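Local coordinates for dihydrodipicolinate synthase family protein (Sinorhizobium meliloti, PDB 4DNH) that is of unknown function but folds as a TIM barrel and probably belongs among the relatives of dihydrodipicolinate synthase, at residues 277-280 with 281-284; 327-330 with 331-335; 210-213 with 214-218. All coordinates share one frame; numbering follows the deposited sequence.

The chain forms an eight-stranded parallel beta/alpha barrel; contact 1 is the turn after its last strand, contact 2 the end of helix 323-333, contact 3 part of helix 208-221. Contacts 1 and 2 touch, with centres about 11 Å apart: Ala-281 O lies 3.4 Å from Leu-330 CD2, and Val-327 CG1 packs against Asp-280 OD1 at 3.5 Å. Contact 3 stands apart, its centre about 30 Å from that of contact 1 and about 38 Å from that of contact 2, on the opposite side of the chain's centre from contact 2. At contact 1, Gly-277 N donates a hydrogen bond to a glycerol, probably from the crystallisation liquor; no active site is established.

Contact 1: 277-280 with 281-284; sequences GIFD and AIAP
Ile-278 and Ile-282 meet one turn apart through both backbone and side chain. Ile-282 N donates to Ile-278 O at 2.9 Å, with an N-H...O angle of 151°, and the acceptor lies with its C=O aimed nearly straight at the donor. Beside this bond the two side chains slant across each other, Ile-278 CG1 standing 3.9 Å from Ile-282 CD1. A chi1 of 67° places Ile-282 CG1 between its own N and carbonyl carbon, bringing it 3.3 Å from Ile-278 O. The same methylene lies 4.3 Å from Phe-279 CD1, at an oblique angle to the ring. Ile-278 CD1 also reaches Ala-281 CB, at 4.3 Å. Ile-282 leaves helical geometry, and the following Ala-283 N makes a weak 3.3 Å bond to Asp-280 O as the chain turns into the next helix. In the second shell, Asp-257 OD1 accepts from Ile-278 N, while Asp-280 OD2 is hydrogen-bonded to His-42 ND1. The turn follows barrel strand 273-276 and leads from short helix 278-281 into helix 283-294, with Ile-278, Phe-279 and Ile-282 against Tyr-260 of helix 260-265, Ala-281 against helix 323-333 and Ala-283 against helix 61-73.

Contact 2: 327-330 with 331-335; sequences VVFL and AYLNG
Phe-329 and Leu-333 cross at a slant one turn apart, the leucine lying over one face of the ring. Leu-333 CG sits 3.9 Å above the ring plane, displaced toward the rim, and its CD1 methyl comes closer still to the ring, 3.6 Å from Phe-329 CE2. The phenylalanine reaches this place because its CG is anti to the backbone N (chi1 -173°), which swings the ring along the helix toward its C-terminal end. Tyr-332 approaches the ring obliquely near CE1, its CD2 4.2 Å from Phe-329 CE1, on the same side of the ring plane as Leu-333. Leu-330 runs at about a right angle to Leu-333, and their CD1 methyls are 3.9 Å apart; the Leu-333 CD1 methyl therefore fits between the Phe-329 ring and Leu-330. Asn-334 folds back over the last turn, its ND2 3.7 Å from Leu-330 CG, but its amide is held from outside: OD1 accepts from Ala-369 N, and ND2 makes a weak bond to Ala-367 O. Phe-340 adds an edge-to-face partner to the Phe-329 ring, and helices 352-364 and 371-384 pack against this side. Backbone bonds link each residue of 327-330 to the one four ahead, ending with Asn-334 N to Leu-330 O at 3.0 Å. Gly-335, with positive phi, then closes helix 323-333 as the C-prime residue of a Schellman motif, in which Gly-335 N bonds to Tyr-332 O and Leu-336 N to Ala-331 O.

Contact 3: 210-213 with 214-218; sequences AAMK and TCLDV
Met-212, a selenomethionine, and Leu-216 lie side by side and point the same way, one turn apart on helix 208-221. The apolar part of the contact is a single methyl pair, Met-212 CE to Leu-216 CD1 at 3.9 Å, made possible by a bend at chi3 of 52° that turns CE back toward the leucine. Both side chains also rest on Met-242 of helix 236-243, and Met-212 on Trp-190 of strand 186-191. Backbone hydrogen bonding supplies the second kind of interaction: Leu-216 N to Met-212 O is short and nearly straight, 2.8 Å with an N-H...O angle of 173°, and it is flanked by Cys-215 N to Ala-211 O and Asp-217 N to Lys-213 O, each 3.0 Å. The third kind is electrostatic and loose. Lys-213 and Asp-217 are both exposed, and Lys-213 NZ stays 5.7 Å from Asp-217 OD2, too far for a salt bridge. Thr-214 faces elsewhere, toward Pro-168 and Ile-172 of helix 168-181. The chemistry is thus that of an amphipathic helix in a beta-alpha-beta unit: apolar side chains turn inward to the barrel and its neighbouring helices, while the opposite charges on the outer side probably attract each other only weakly through solvent.

Contact 1: 277-280 with 281-284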
loop_
_atom_site.group_PDB
_atom_site.type_symbol
_atom_site.label_atom_id
_atom_site.label_comp_id
_atom_site.label_asym_id
_atom_site.label_seq_id
_atom_site.Cartn_x
_atom_site.Cartn_y
_atom_site.Cartn_z
ATOM N N GLY A 277 1.277 -1.942 1.522
ATOM C CA GLY A 277 0.010 -1.682 2.202
ATOM C C GLY A 277 -0.070 -2.401 3.546
ATOM O O GLY A 277 -0.730 -1.918 4.455
ATOM N N ILE A 278 0.607 -3.545 3.691
ATOM C CA ILE A 278 0.588 -4.249 4.978
ATOM C C ILE A 278 1.319 -3.455 6.080
ATOM O O ILE A 278 0.958 -3.535 7.253
ATOM C CB ILE A 278 1.067 -5.734 4.880
ATOM C CG1 ILE A 278 0.950 -6.465 6.229
ATOM C CG2 ILE A 278 2.504 -5.836 4.381
ATOM C CD1 ILE A 278 -0.467 -6.697 6.703
ATOM N N PHE A 279 2.327 -2.676 5.701
ATOM C CA PHE A 279 3.070 -1.878 6.673
ATOM C C PHE A 279 2.226 -0.792 7.324
ATOM O O PHE A 279 2.532 -0.325 8.416
ATOM C CB PHE A 279 4.333 -1.314 6.046
ATOM C CG PHE A 279 5.491 -2.268 6.095
ATOM C CD1 PHE A 279 5.299 -3.588 6.499
ATOM C CD2 PHE A 279 6.751 -1.863 5.713
ATOM C CE1 PHE A 279 6.346 -4.470 6.550
ATOM C CE2 PHE A 279 7.811 -2.742 5.757
ATOM C CZ PHE A 279 7.611 -4.051 6.179
ATOM N N ASP A 280 1.158 -0.407 6.643
ATOM C CA ASP A 280 0.148 0.444 7.212
ATOM C C ASP A 280 -0.510 -0.303 8.400
ATOM O O ASP A 280 -0.428 0.157 9.551
ATOM C CB ASP A 280 -0.856 0.821 6.108
ATOM C CG ASP A 280 -2.156 1.411 6.647
ATOM O OD1 ASP A 280 -2.604 1.037 7.760
ATOM O OD2 ASP A 280 -2.747 2.242 5.928
ATOM N N ALA A 281 -1.117 -1.460 8.120
ATOM C CA ALA A 281 -1.844 -2.241 9.132
ATOM C C ALA A 281 -1.006 -2.780 10.306
ATOM O O ALA A 281 -1.530 -2.950 11.420
ATOM C CB ALA A 281 -2.610 -3.375 8.468
ATOM N N ILE A 282 0.277 -3.051 10.073
ATOM C CA ILE A 282 1.151 -3.543 11.150
ATOM C C ILE A 282 2.313 -2.583 11.461
ATOM O O ILE A 282 3.376 -3.000 11.968
ATOM C CB ILE A 282 1.697 -4.963 10.843
ATOM C CG1 ILE A 282 2.660 -4.921 9.652
ATOM C CG2 ILE A 282 0.556 -5.953 10.615
ATOM C CD1 ILE A 282 3.283 -6.256 9.305
ATOM N N ALA A 283 2.093 -1.301 11.165
ATOM C CA ALA A 283 3.098 -0.251 11.351
ATOM C C ALA A 283 4.030 -0.444 12.553
ATOM O O ALA A 283 5.255 -0.475 12.362
ATOM C CB ALA A 283 2.452 1.138 11.368
ATOM N N PRO A 284 3.474 -0.590 13.778
ATOM C CA PRO A 284 4.333 -0.706 14.978
ATOM C C PRO A 284 5.294 -1.871 14.939
ATOM O O PRO A 284 6.447 -1.726 15.337
ATOM C CB PRO A 284 3.335 -0.924 16.110
ATOM C CG PRO A 284 2.052 -0.363 15.599
ATOM C CD PRO A 284 2.048 -0.639 14.131
#

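Contact 2: 327-330 with 331-335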
loop_
_atom_site.group_PDB
_atom_site.type_symbol
_atom_site.label_atom_id
_atom_site.label_comp_id
_atom_site.label_asym_id
_atom_site.label_seq_id
_atom_site.Cartn_x
_atom_site.Cartn_y
_atom_site.Cartn_z
ATOM N N VAL A 327 -7.384 -3.700 6.148
ATOM C CA VAL A 327 -6.445 -2.704 6.655
ATOM C C VAL A 327 -7.170 -1.675 7.546
ATOM O O VAL A 327 -6.780 -1.435 8.690
ATOM C CB VAL A 327 -5.694 -2.048 5.475
ATOM C CG1 VAL A 327 -5.013 -0.762 5.907
ATOM C CG2 VAL A 327 -4.678 -3.043 4.906
ATOM N N VAL A 328 -8.245 -1.095 7.014
ATOM C CA VAL A 328 -9.038 -0.134 7.731
ATOM C C VAL A 328 -9.752 -0.790 8.923
ATOM O O VAL A 328 -9.860 -0.189 9.995
ATOM C CB VAL A 328 -10.038 0.539 6.792
ATOM C CG1 VAL A 328 -10.927 1.507 7.559
ATOM C CG2 VAL A 328 -9.303 1.225 5.650
ATOM N N PHE A 329 -10.207 -2.027 8.772
ATOM C CA PHE A 329 -10.770 -2.711 9.942
ATOM C C PHE A 329 -9.744 -2.815 11.065
ATOM O O PHE A 329 -10.070 -2.648 12.235
ATOM C CB PHE A 329 -11.296 -4.097 9.590
ATOM C CG PHE A 329 -12.037 -4.762 10.719
ATOM C CD1 PHE A 329 -13.265 -4.275 11.153
ATOM C CD2 PHE A 329 -11.516 -5.879 11.344
ATOM C CE1 PHE A 329 -13.960 -4.888 12.173
ATOM C CE2 PHE A 329 -12.204 -6.499 12.370
ATOM C CZ PHE A 329 -13.431 -6.000 12.785
ATOM N N LEU A 330 -8.497 -3.092 10.708
ATOM C CA LEU A 330 -7.478 -3.186 11.716
ATOM C C LEU A 330 -7.187 -1.802 12.339
ATOM O O LEU A 330 -7.068 -1.694 13.559
ATOM C CB LEU A 330 -6.232 -3.900 11.186
ATOM C CG LEU A 330 -5.281 -4.366 12.307
ATOM C CD1 LEU A 330 -6.013 -5.080 13.445
ATOM C CD2 LEU A 330 -4.090 -5.175 11.786
ATOM N N ALA A 331 -7.117 -0.749 11.521
ATOM C CA ALA A 331 -7.046 0.609 12.065
ATOM C C ALA A 331 -8.157 0.878 13.083
ATOM O O ALA A 331 -7.896 1.469 14.130
ATOM C CB ALA A 331 -7.073 1.651 10.960
ATOM N N TYR A 332 -9.383 0.449 12.766
ATOM C CA TYR A 332 -10.558 0.620 13.640
ATOM C C TYR A 332 -10.406 -0.131 14.947
ATOM O O TYR A 332 -10.743 0.389 16.010
ATOM C CB TYR A 332 -11.837 0.159 12.932
ATOM C CG TYR A 332 -13.063 0.036 13.823
ATOM C CD1 TYR A 332 -13.701 1.172 14.333
ATOM C CD2 TYR A 332 -13.596 -1.217 14.143
ATOM C CE1 TYR A 332 -14.825 1.071 15.142
ATOM C CE2 TYR A 332 -14.717 -1.335 14.946
ATOM C CZ TYR A 332 -15.332 -0.185 15.438
ATOM O OH TYR A 332 -16.446 -0.293 16.246
ATOM N N LEU A 333 -9.901 -1.358 14.874
ATOM C CA LEU A 333 -9.649 -2.132 16.091
ATOM C C LEU A 333 -8.598 -1.463 16.961
ATOM O O LEU A 333 -8.653 -1.568 18.178
ATOM C CB LEU A 333 -9.222 -3.568 15.769
ATOM C CG LEU A 333 -10.285 -4.495 15.179
ATOM C CD1 LEU A 333 -9.619 -5.808 14.787
ATOM C CD2 LEU A 333 -11.469 -4.699 16.120
ATOM N N ASN A 334 -7.637 -0.791 16.329
ATOM C CA ASN A 334 -6.540 -0.172 17.056
ATOM C C ASN A 334 -6.862 1.256 17.470
ATOM O O ASN A 334 -6.002 1.964 17.989
ATOM C CB ASN A 334 -5.268 -0.201 16.217
ATOM C CG ASN A 334 -4.681 -1.583 16.108
ATOM O OD1 ASN A 334 -4.618 -2.312 17.097
ATOM N ND2 ASN A 334 -4.239 -1.957 14.910
ATOM N N GLY A 335 -8.102 1.680 17.228
ATOM C CA GLY A 335 -8.573 2.993 17.680
ATOM C C GLY A 335 -7.978 4.179 16.944
ATOM O O GLY A 335 -7.913 5.261 17.486
#

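Contact 3: 210-213 with 214-218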
loop_
_atom_site.group_PDB
_atom_site.type_symbol
_atom_site.label_atom_id
_atom_site.label_comp_id
_atom_site.label_asym_id
_atom_site.label_seq_id
_atom_site.Cartn_x
_atom_site.Cartn_y
_atom_site.Cartn_z
ATOM N N ALA A 210 7.727 -11.876 -19.876
ATOM C CA ALA A 210 8.076 -11.151 -21.086
ATOM C C ALA A 210 7.838 -9.658 -20.894
ATOM O O ALA A 210 8.591 -8.838 -21.399
ATOM C CB ALA A 210 7.286 -11.691 -22.272
ATOM N N ALA A 211 6.791 -9.316 -20.152
ATOM C CA ALA A 211 6.542 -7.940 -19.733
ATOM C C ALA A 211 7.704 -7.390 -18.878
ATOM O O ALA A 211 8.078 -6.221 -19.005
ATOM C CB ALA A 211 5.222 -7.851 -18.986
HETATM N N MSE A 212 8.274 -8.246 -18.030
HETATM C CA MSE A 212 9.466 -7.919 -17.250
HETATM C C MSE A 212 10.578 -7.368 -18.108
HETATM O O MSE A 212 11.190 -6.361 -17.750
HETATM C CB MSE A 212 9.936 -9.186 -16.555
HETATM C CG MSE A 212 10.411 -8.874 -15.144
HETATM SE SE MSE A 212 11.481 -10.351 -14.391
HETATM C CE MSE A 212 12.803 -10.596 -15.836
ATOM N N LYS A 213 10.840 -8.014 -19.248
ATOM C CA LYS A 213 11.874 -7.595 -20.213
ATOM C C LYS A 213 11.721 -6.131 -20.643
ATOM O O LYS A 213 12.684 -5.369 -20.633
ATOM C CB LYS A 213 11.830 -8.508 -21.448
ATOM C CG LYS A 213 13.051 -8.461 -22.361
ATOM C CD LYS A 213 12.690 -8.953 -23.759
ATOM C CE LYS A 213 13.567 -10.115 -24.219
ATOM N NZ LYS A 213 14.993 -9.750 -24.461
ATOM N N THR A 214 10.500 -5.756 -21.018
ATOM C CA THR A 214 10.185 -4.398 -21.438
ATOM C C THR A 214 10.385 -3.434 -20.279
ATOM O O THR A 214 10.877 -2.320 -20.468
ATOM C CB THR A 214 8.723 -4.286 -21.909
ATOM O OG1 THR A 214 8.385 -5.422 -22.706
ATOM C CG2 THR A 214 8.500 -3.023 -22.728
ATOM N N CYS A 215 9.995 -3.873 -19.084
ATOM C CA CYS A 215 10.070 -3.056 -17.881
ATOM C C CYS A 215 11.522 -2.778 -17.502
ATOM O O CYS A 215 11.892 -1.628 -17.228
ATOM C CB CYS A 215 9.352 -3.748 -16.731
ATOM S SG CYS A 215 9.294 -2.749 -15.237
ATOM N N LEU A 216 12.333 -3.837 -17.503
ATOM C CA LEU A 216 13.765 -3.731 -17.278
ATOM C C LEU A 216 14.432 -2.776 -18.269
ATOM O O LEU A 216 15.266 -1.960 -17.875
ATOM C CB LEU A 216 14.431 -5.116 -17.324
ATOM C CG LEU A 216 14.253 -6.008 -16.087
ATOM C CD1 LEU A 216 14.889 -7.373 -16.286
ATOM C CD2 LEU A 216 14.809 -5.341 -14.829
ATOM N N ASP A 217 14.043 -2.869 -19.541
ATOM C CA ASP A 217 14.594 -2.016 -20.601
ATOM C C ASP A 217 14.383 -0.515 -20.330
ATOM O O ASP A 217 15.287 0.294 -20.552
ATOM C CB ASP A 217 14.025 -2.417 -21.977
ATOM C CG ASP A 217 14.695 -3.667 -22.560
ATOM O OD1 ASP A 217 15.736 -4.127 -22.033
ATOM O OD2 ASP A 217 14.186 -4.191 -23.573
ATOM N N VAL A 218 13.197 -0.156 -19.840
ATOM C CA VAL A 218 12.883 1.225 -19.460
ATOM C C VAL A 218 13.807 1.728 -18.344
ATOM O O VAL A 218 14.385 2.811 -18.462
ATOM C CB VAL A 218 11.410 1.373 -19.017
ATOM C CG1 VAL A 218 11.140 2.792 -18.557
ATOM C CG2 VAL A 218 10.457 0.989 -20.143
#